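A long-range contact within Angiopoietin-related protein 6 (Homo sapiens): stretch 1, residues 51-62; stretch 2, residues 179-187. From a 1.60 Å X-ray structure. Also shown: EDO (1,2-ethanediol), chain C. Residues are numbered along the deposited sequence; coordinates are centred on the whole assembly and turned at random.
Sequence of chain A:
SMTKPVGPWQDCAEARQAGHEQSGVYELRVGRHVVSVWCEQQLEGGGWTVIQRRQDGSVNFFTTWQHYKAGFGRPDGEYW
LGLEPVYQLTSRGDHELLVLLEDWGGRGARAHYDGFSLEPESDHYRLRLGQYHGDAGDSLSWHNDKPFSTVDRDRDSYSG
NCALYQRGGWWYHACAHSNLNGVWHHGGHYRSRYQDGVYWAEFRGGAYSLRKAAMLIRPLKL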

# COMPACT_ATOMS: atom_id res chain seq x y z
N ILE A 51 4.64 -2.17 0.96
CA ILE A 51 4.69 -1.26 -0.19
C ILE A 51 4.13 0.12 0.10
O ILE A 51 4.34 1.03 -0.72
N GLN A 52 3.51 0.32 1.26
CA GLN A 52 2.93 1.59 1.64
C GLN A 52 2.76 1.55 3.14
O GLN A 52 2.38 0.51 3.68
N ARG A 53 3.07 2.66 3.82
CA ARG A 53 2.82 2.72 5.25
C ARG A 53 2.59 4.16 5.68
O ARG A 53 3.33 5.06 5.28
N ARG A 54 1.56 4.34 6.51
CA ARG A 54 1.25 5.60 7.18
C ARG A 54 1.26 5.39 8.69
O ARG A 54 0.71 4.39 9.17
N GLN A 55 1.79 6.35 9.44
CA GLN A 55 1.83 6.15 10.88
C GLN A 55 2.10 7.42 11.67
O GLN A 55 1.90 7.43 12.89
N ASP A 56 2.57 8.49 11.03
CA ASP A 56 2.89 9.67 11.82
C ASP A 56 2.90 11.01 11.10
O ASP A 56 3.24 12.04 11.71
N GLY A 57 2.49 11.04 9.83
CA GLY A 57 2.40 12.31 9.13
C GLY A 57 3.72 12.93 8.73
O GLY A 57 3.75 14.13 8.40
N SER A 58 4.80 12.17 8.72
CA SER A 58 6.10 12.77 8.46
C SER A 58 6.40 12.93 6.99
O SER A 58 7.31 13.69 6.65
N VAL A 59 5.66 12.28 6.09
CA VAL A 59 5.97 12.28 4.67
C VAL A 59 4.79 12.85 3.92
O VAL A 59 3.64 12.51 4.22
N ASN A 60 5.06 13.74 2.97
CA ASN A 60 4.01 14.34 2.16
C ASN A 60 3.60 13.35 1.08
O ASN A 60 4.40 13.02 0.20
N PHE A 61 2.35 12.87 1.15
CA PHE A 61 1.79 12.00 0.12
C PHE A 61 1.04 12.77 -0.95
O PHE A 61 0.59 12.16 -1.94
N PHE A 62 0.88 14.08 -0.80
CA PHE A 62 0.34 14.91 -1.89
C PHE A 62 1.51 15.31 -2.79
O PHE A 62 2.04 16.41 -2.70
N ASN A 179 -8.79 5.47 1.09
CA ASN A 179 -7.98 6.61 0.70
C ASN A 179 -6.68 6.57 1.49
O ASN A 179 -6.31 7.52 2.18
N LEU A 180 -5.96 5.47 1.37
CA LEU A 180 -4.84 5.25 2.27
C LEU A 180 -3.67 6.18 1.99
O LEU A 180 -2.82 6.35 2.86
N ASN A 181 -3.62 6.82 0.81
CA ASN A 181 -2.59 7.81 0.53
C ASN A 181 -3.05 9.24 0.80
O ASN A 181 -2.41 10.18 0.33
N GLY A 182 -4.12 9.41 1.56
CA GLY A 182 -4.67 10.71 1.83
C GLY A 182 -3.94 11.42 2.95
O GLY A 182 -2.77 11.17 3.23
N VAL A 183 -4.65 12.37 3.55
CA VAL A 183 -4.08 13.20 4.59
C VAL A 183 -4.09 12.43 5.91
O VAL A 183 -5.16 12.05 6.39
N TRP A 184 -2.92 12.22 6.49
CA TRP A 184 -2.81 11.65 7.84
C TRP A 184 -3.09 12.76 8.85
O TRP A 184 -2.30 13.69 9.00
N HIS A 185 -4.23 12.70 9.51
CA HIS A 185 -4.53 13.68 10.53
C HIS A 185 -4.03 13.19 11.89
O HIS A 185 -3.81 12.00 12.09
N HIS A 186 -3.81 14.13 12.81
CA HIS A 186 -3.25 13.79 14.12
C HIS A 186 -4.32 13.29 15.12
O HIS A 186 -4.09 13.30 16.33
N GLY A 187 -5.44 12.82 14.60
CA GLY A 187 -6.51 12.24 15.38
C GLY A 187 -7.51 11.68 14.39
O GLY A 187 -7.41 11.92 13.19

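A chain segment without regular structure can have its backbone carbonyls satisfied by side chains from elsewhere in the fold. The pairing of residues 51-62 with 179-187 in Angiopoietin-related protein 6 illustrates this, burying 481 Å², with touching residues at least 120 positions apart in sequence. Alternation along the strand selects the side chains: Gln 52 and Arg 54 point toward the second stretch, whereas Arg 53 points away.

Arg 54, with chi1 to chi3 all m, folds its guanidinium against the type I turn from Asn 179 to Gly 182. Arg 54 NH1 donates to Leu 180 O (2.9 Å) and to Gly 182 O (2.8 Å), and Arg 54 NH2 also donates to Gly 182 O (2.9 Å), so that one carbonyl accepts from both terminal nitrogens. These acceptors lie near the guanidinium plane, where its N-H bonds are directed.

Asn 181 (chi1 m) leaves its backbone sideways, but its end comes nearer, and Asn 181 OD1 accepts a hydrogen bond from Gln 52 NE2 at 2.9 Å. Gln 52 is t at chi1 with chi2 between wells; its buried OE1 finds no partner in the model. Phe 61 (chi1 m) also packs against Asn 181, with Phe 61 CB 3.4 Å from Asn 181 O and Phe 61 CE2 3.5 Å from Asn 181 OD1.

Trp 184, covered over 108 Å², is the largest contributor. Its t rotamer lays the indole against the loop after the strand, with Gly 57 N over one ring face, 3.4 Å from Trp 184 CE3. A CB on Gly 57 would come within 2.7 Å of that same Trp 184 CE3, and the positive phi also favours glycine.

Gln 55 points away; Gln 55 OE1 accepts from O2 of 1,2-ethanediol (2.5 Å) and Gln 55 NE2 donates to O1 of the diol (3.0 Å).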

# COMPACT_ATOMS: atom_id res chain seq x y z
CB ILE A 51 3.99 -1.86 -1.43
CG1 ILE A 51 2.48 -1.98 -1.23
CG2 ILE A 51 4.57 -3.22 -1.75
CD1 ILE A 51 1.73 -2.25 -2.50
CB GLN A 52 1.56 1.80 0.98
CG GLN A 52 1.01 3.18 1.21
CD GLN A 52 -0.03 3.25 2.31
OE1 GLN A 52 -0.22 2.30 3.07
NE2 GLN A 52 -0.72 4.39 2.39
CB ARG A 53 3.98 2.14 6.07
CG ARG A 53 3.69 2.12 7.55
CD ARG A 53 4.67 1.19 8.28
NE ARG A 53 6.04 1.52 7.93
CZ ARG A 53 7.08 0.70 8.02
NH1 ARG A 53 6.93 -0.53 8.45
NH2 ARG A 53 8.26 1.13 7.65
CB ARG A 54 -0.13 6.11 6.83
CG ARG A 54 -0.52 6.10 5.36
CD ARG A 54 0.46 6.91 4.55
NE ARG A 54 0.45 8.34 4.85
CZ ARG A 54 -0.42 9.21 4.34
NH1 ARG A 54 -1.39 8.81 3.54
NH2 ARG A 54 -0.33 10.51 4.64
CB GLN A 55 2.89 5.11 11.25
CG GLN A 55 4.32 5.54 10.90
CD GLN A 55 5.34 4.43 11.12
OE1 GLN A 55 5.03 3.25 10.96
NE2 GLN A 55 6.55 4.80 11.52
CB ASP A 56 4.25 9.46 12.51
CG ASP A 56 5.41 9.34 11.51
OD1 ASP A 56 5.23 9.65 10.32
OD2 ASP A 56 6.55 9.00 11.93
CB SER A 58 7.21 11.93 9.11
OG SER A 58 7.12 10.57 8.73
CB VAL A 59 6.29 10.84 4.20
CG1 VAL A 59 6.34 10.73 2.69
CG2 VAL A 59 7.59 10.36 4.83
CB ASN A 60 4.52 15.63 1.53
CG ASN A 60 3.49 16.31 0.66
OD1 ASN A 60 3.83 16.93 -0.35
ND2 ASN A 60 2.23 16.18 1.02
CB PHE A 61 0.87 10.95 0.77
CG PHE A 61 1.61 9.74 1.29
CD1 PHE A 61 2.45 9.83 2.39
CD2 PHE A 61 1.46 8.51 0.66
CE1 PHE A 61 3.14 8.71 2.86
CE2 PHE A 61 2.14 7.37 1.13
CZ PHE A 61 2.97 7.48 2.21
CB PHE A 62 -0.38 16.12 -1.33
CG PHE A 62 -1.12 16.93 -2.39
CD1 PHE A 62 -2.25 16.43 -2.95
CD2 PHE A 62 -0.63 18.17 -2.82
CE1 PHE A 62 -2.96 17.15 -3.93
CE2 PHE A 62 -1.31 18.89 -3.82
CZ PHE A 62 -2.48 18.37 -4.36
CB ASN A 179 -8.74 7.92 0.94
CG ASN A 179 -8.05 9.13 0.35
OD1 ASN A 179 -7.56 9.09 -0.78
ND2 ASN A 179 -8.05 10.23 1.10
CB LEU A 180 -4.36 3.80 2.22
CG LEU A 180 -5.41 2.76 2.63
CD1 LEU A 180 -4.78 1.40 2.67
CD2 LEU A 180 -6.09 3.11 3.95
CB ASN A 181 -2.09 7.66 -0.90
CG ASN A 181 -1.25 6.41 -1.09
OD1 ASN A 181 -0.73 5.84 -0.13
ND2 ASN A 181 -1.10 6.00 -2.34
CB VAL A 183 -4.88 14.50 4.74
CG1 VAL A 183 -4.22 15.37 5.82
CG2 VAL A 183 -4.99 15.23 3.43
CB TRP A 184 -1.44 11.03 8.07
CG TRP A 184 -1.32 10.25 9.37
CD1 TRP A 184 -1.60 8.93 9.56
CD2 TRP A 184 -0.91 10.76 10.63
NE1 TRP A 184 -1.39 8.59 10.87
CE2 TRP A 184 -0.97 9.69 11.56
CE3 TRP A 184 -0.50 12.02 11.08
CZ2 TRP A 184 -0.60 9.84 12.91
CZ3 TRP A 184 -0.16 12.17 12.42
CH2 TRP A 184 -0.22 11.09 13.31
CB HIS A 185 -6.02 13.97 10.56
CG HIS A 185 -6.53 14.57 9.28
ND1 HIS A 185 -6.59 15.93 9.08
CD2 HIS A 185 -6.99 14.01 8.14
CE1 HIS A 185 -7.08 16.18 7.88
NE2 HIS A 185 -7.34 15.03 7.29
CB HIS A 186 -2.49 14.99 14.68
CG HIS A 186 -1.23 15.31 13.92
ND1 HIS A 186 0.01 14.85 14.31
CD2 HIS A 186 -1.03 16.03 12.79
CE1 HIS A 186 0.92 15.28 13.46
NE2 HIS A 186 0.32 16.00 12.53
C1 EDO C . 8.50 1.13 11.56
O1 EDO C . 8.57 2.54 11.83
C2 EDO C . 7.26 0.54 12.24
O2 EDO C . 6.13 1.03 11.53